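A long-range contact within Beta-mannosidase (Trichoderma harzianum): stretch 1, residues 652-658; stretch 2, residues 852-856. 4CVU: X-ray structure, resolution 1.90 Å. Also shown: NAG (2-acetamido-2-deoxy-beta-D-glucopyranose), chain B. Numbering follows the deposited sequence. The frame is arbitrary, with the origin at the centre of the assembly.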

# COMPACT_ATOMS: atom_id res chain seq x y z
N VAL A 652 -6.56 4.61 26.91
CA VAL A 652 -5.95 5.88 26.66
C VAL A 652 -6.75 7.03 27.29
O VAL A 652 -6.17 7.86 27.94
CB VAL A 652 -5.80 6.17 25.15
CG1 VAL A 652 -5.33 7.58 24.95
CG2 VAL A 652 -4.82 5.21 24.50
N GLU A 653 -8.06 7.04 27.07
CA GLU A 653 -8.88 8.16 27.49
C GLU A 653 -8.84 8.29 28.99
O GLU A 653 -8.85 9.38 29.51
CB GLU A 653 -10.33 8.04 27.03
CG GLU A 653 -10.53 8.29 25.54
CD GLU A 653 -11.92 7.92 25.05
OE1 GLU A 653 -12.72 7.31 25.81
OE2 GLU A 653 -12.22 8.29 23.92
N ARG A 654 -8.73 7.16 29.68
CA ARG A 654 -8.78 7.17 31.15
C ARG A 654 -7.48 7.65 31.78
O ARG A 654 -7.52 8.25 32.86
CB ARG A 654 -9.11 5.80 31.68
CG ARG A 654 -9.23 5.75 33.20
CD ARG A 654 -9.59 4.34 33.68
NE ARG A 654 -11.01 4.02 33.51
CZ ARG A 654 -11.97 4.28 34.41
NH1 ARG A 654 -11.71 4.89 35.56
NH2 ARG A 654 -13.22 3.94 34.14
N TYR A 655 -6.35 7.44 31.09
CA TYR A 655 -5.03 7.62 31.70
C TYR A 655 -4.05 8.54 31.00
O TYR A 655 -3.21 9.16 31.67
CB TYR A 655 -4.35 6.24 31.89
CG TYR A 655 -5.07 5.36 32.87
CD1 TYR A 655 -5.04 5.63 34.24
CD2 TYR A 655 -5.75 4.25 32.44
CE1 TYR A 655 -5.69 4.79 35.15
CE2 TYR A 655 -6.41 3.43 33.33
CZ TYR A 655 -6.38 3.70 34.68
OH TYR A 655 -7.03 2.86 35.54
N TYR A 656 -4.16 8.66 29.67
CA TYR A 656 -3.14 9.35 28.86
C TYR A 656 -3.68 10.50 28.01
O TYR A 656 -4.83 10.50 27.61
CB TYR A 656 -2.42 8.35 27.98
CG TYR A 656 -1.67 7.35 28.79
CD1 TYR A 656 -0.37 7.61 29.21
CD2 TYR A 656 -2.29 6.20 29.24
CE1 TYR A 656 0.32 6.71 30.02
CE2 TYR A 656 -1.63 5.29 30.05
CZ TYR A 656 -0.34 5.56 30.45
OH TYR A 656 0.27 4.64 31.25
N PRO A 657 -2.83 11.48 27.70
CA PRO A 657 -3.39 12.57 26.90
C PRO A 657 -3.97 11.98 25.63
O PRO A 657 -3.44 11.00 25.14
CB PRO A 657 -2.19 13.48 26.64
CG PRO A 657 -1.19 13.12 27.71
CD PRO A 657 -1.39 11.67 27.95
N THR A 658 -5.06 12.56 25.12
CA THR A 658 -5.79 12.04 23.97
C THR A 658 -5.44 12.86 22.75
O THR A 658 -5.86 14.02 22.66
CB THR A 658 -7.31 12.15 24.17
OG1 THR A 658 -7.59 13.49 24.52
CG2 THR A 658 -7.78 11.21 25.31
C1 NAG B . -16.69 4.44 21.48
C2 NAG B . -17.69 3.64 22.31
C3 NAG B . -18.44 4.49 23.30
C4 NAG B . -17.46 5.31 24.12
C5 NAG B . -16.56 6.10 23.19
C6 NAG B . -15.52 6.88 23.99
C7 NAG B . -18.89 1.68 21.43
C8 NAG B . -19.87 1.19 20.41
N2 NAG B . -18.63 3.00 21.42
O3 NAG B . -19.13 3.64 24.16
O4 NAG B . -18.17 6.19 24.97
O5 NAG B . -15.87 5.22 22.31
O6 NAG B . -14.58 7.41 23.08
O7 NAG B . -18.40 0.89 22.23
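Stretch 2 (852-856) VWPNQ

Residues 852-856 lie across the C-terminal end of the helix of stretch 1, where the chain turns from Tyr 655 into the extended Tyr 656 (phi/psi -124/154). Val 852 and Trp 853 approach in extended conformation (-133/174 and -72/154); Pro 854 to Gln 856 then form a 3-10 segment, closed by Gln 856 N to Trp 853 O at 2.8 Å. The turn is tied from the side as well: Gln 856 (chi1 m, chi2 t) brings its OE1 back to Trp 853 N, 3.1 Å. The CA atoms come nearest at Tyr 656 and Asn 855, 4.4 Å apart.

Asn 855 makes both direct hydrogen bonds of the contact. Its backbone N donates to Tyr 655 O (2.8 Å), a carbonyl near the helix end. With chi1 p (60°) and chi2 near 0°, its side chain places ND2 3.0 Å from Arg 654 O, in a weak bond bent to 137°. Water 1 extends this link: it accepts from Asn 855 ND2 (3.1 Å) and donates to Glu 653 O and Tyr 656 O, each 2.7 Å away. Asn 855 CB meanwhile packs 3.7 Å from Tyr 656 C.

Both tyrosines point CA-to-CB away from stretch 2, yet with chi1 m (-66° and -64°) and chi2 of -71° and -87° the ends of their side chains come nearer to it. Tyr 655 turns its edge to the face of Trp 853, CD1 to CE3 3.6 Å, with ring centroids 4.9 Å apart and planes at 74°; Trp 853, chi1 m and chi2 115°, presents its six-membered ring. Tyr 656 CE1 reaches Pro 854 CG at 3.3 Å, against a C-gamma exo ring. Glu 653 points away, and its extended chi2 (t) helps carry OE2 to NAG O6, which donates to it at 2.7 Å.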

# COMPACT_ATOMS: atom_id res chain seq x y z
N VAL A 852 0.07 11.70 40.03
CA VAL A 852 -1.21 11.72 39.32
C VAL A 852 -1.09 10.84 38.07
O VAL A 852 -0.00 10.38 37.76
CB VAL A 852 -1.61 13.16 38.91
CG1 VAL A 852 -1.88 14.01 40.14
CG2 VAL A 852 -0.53 13.78 38.03
N TRP A 853 -2.19 10.64 37.36
CA TRP A 853 -2.16 9.87 36.11
C TRP A 853 -1.48 10.72 35.06
O TRP A 853 -1.48 11.95 35.14
CB TRP A 853 -3.56 9.45 35.66
CG TRP A 853 -4.25 8.64 36.71
CD1 TRP A 853 -5.36 8.99 37.40
CD2 TRP A 853 -3.82 7.37 37.24
NE1 TRP A 853 -5.67 8.00 38.32
CE2 TRP A 853 -4.75 7.00 38.23
CE3 TRP A 853 -2.76 6.50 36.94
CZ2 TRP A 853 -4.63 5.80 38.96
CZ3 TRP A 853 -2.65 5.31 37.66
CH2 TRP A 853 -3.58 4.98 38.66
N PRO A 854 -0.87 10.07 34.06
CA PRO A 854 -0.17 10.87 33.05
C PRO A 854 -1.03 11.97 32.45
O PRO A 854 -0.53 13.07 32.22
CB PRO A 854 0.24 9.84 32.00
CG PRO A 854 0.33 8.56 32.73
CD PRO A 854 -0.63 8.62 33.91
N ASN A 855 -2.33 11.72 32.24
CA ASN A 855 -3.21 12.76 31.68
C ASN A 855 -3.49 13.96 32.56
O ASN A 855 -4.09 14.91 32.11
CB ASN A 855 -4.56 12.18 31.15
CG ASN A 855 -5.39 11.49 32.24
OD1 ASN A 855 -5.00 11.44 33.40
ND2 ASN A 855 -6.49 10.89 31.82
N GLN A 856 -3.07 13.90 33.81
CA GLN A 856 -3.28 14.99 34.75
C GLN A 856 -2.02 15.83 34.96
O GLN A 856 -2.08 16.91 35.56
CB GLN A 856 -3.73 14.40 36.07
CG GLN A 856 -5.12 13.77 35.96
CD GLN A 856 -5.56 13.06 37.22
OE1 GLN A 856 -4.85 12.21 37.79
NE2 GLN A 856 -6.78 13.36 37.64
O HOH W 1 -7.14 11.40 28.80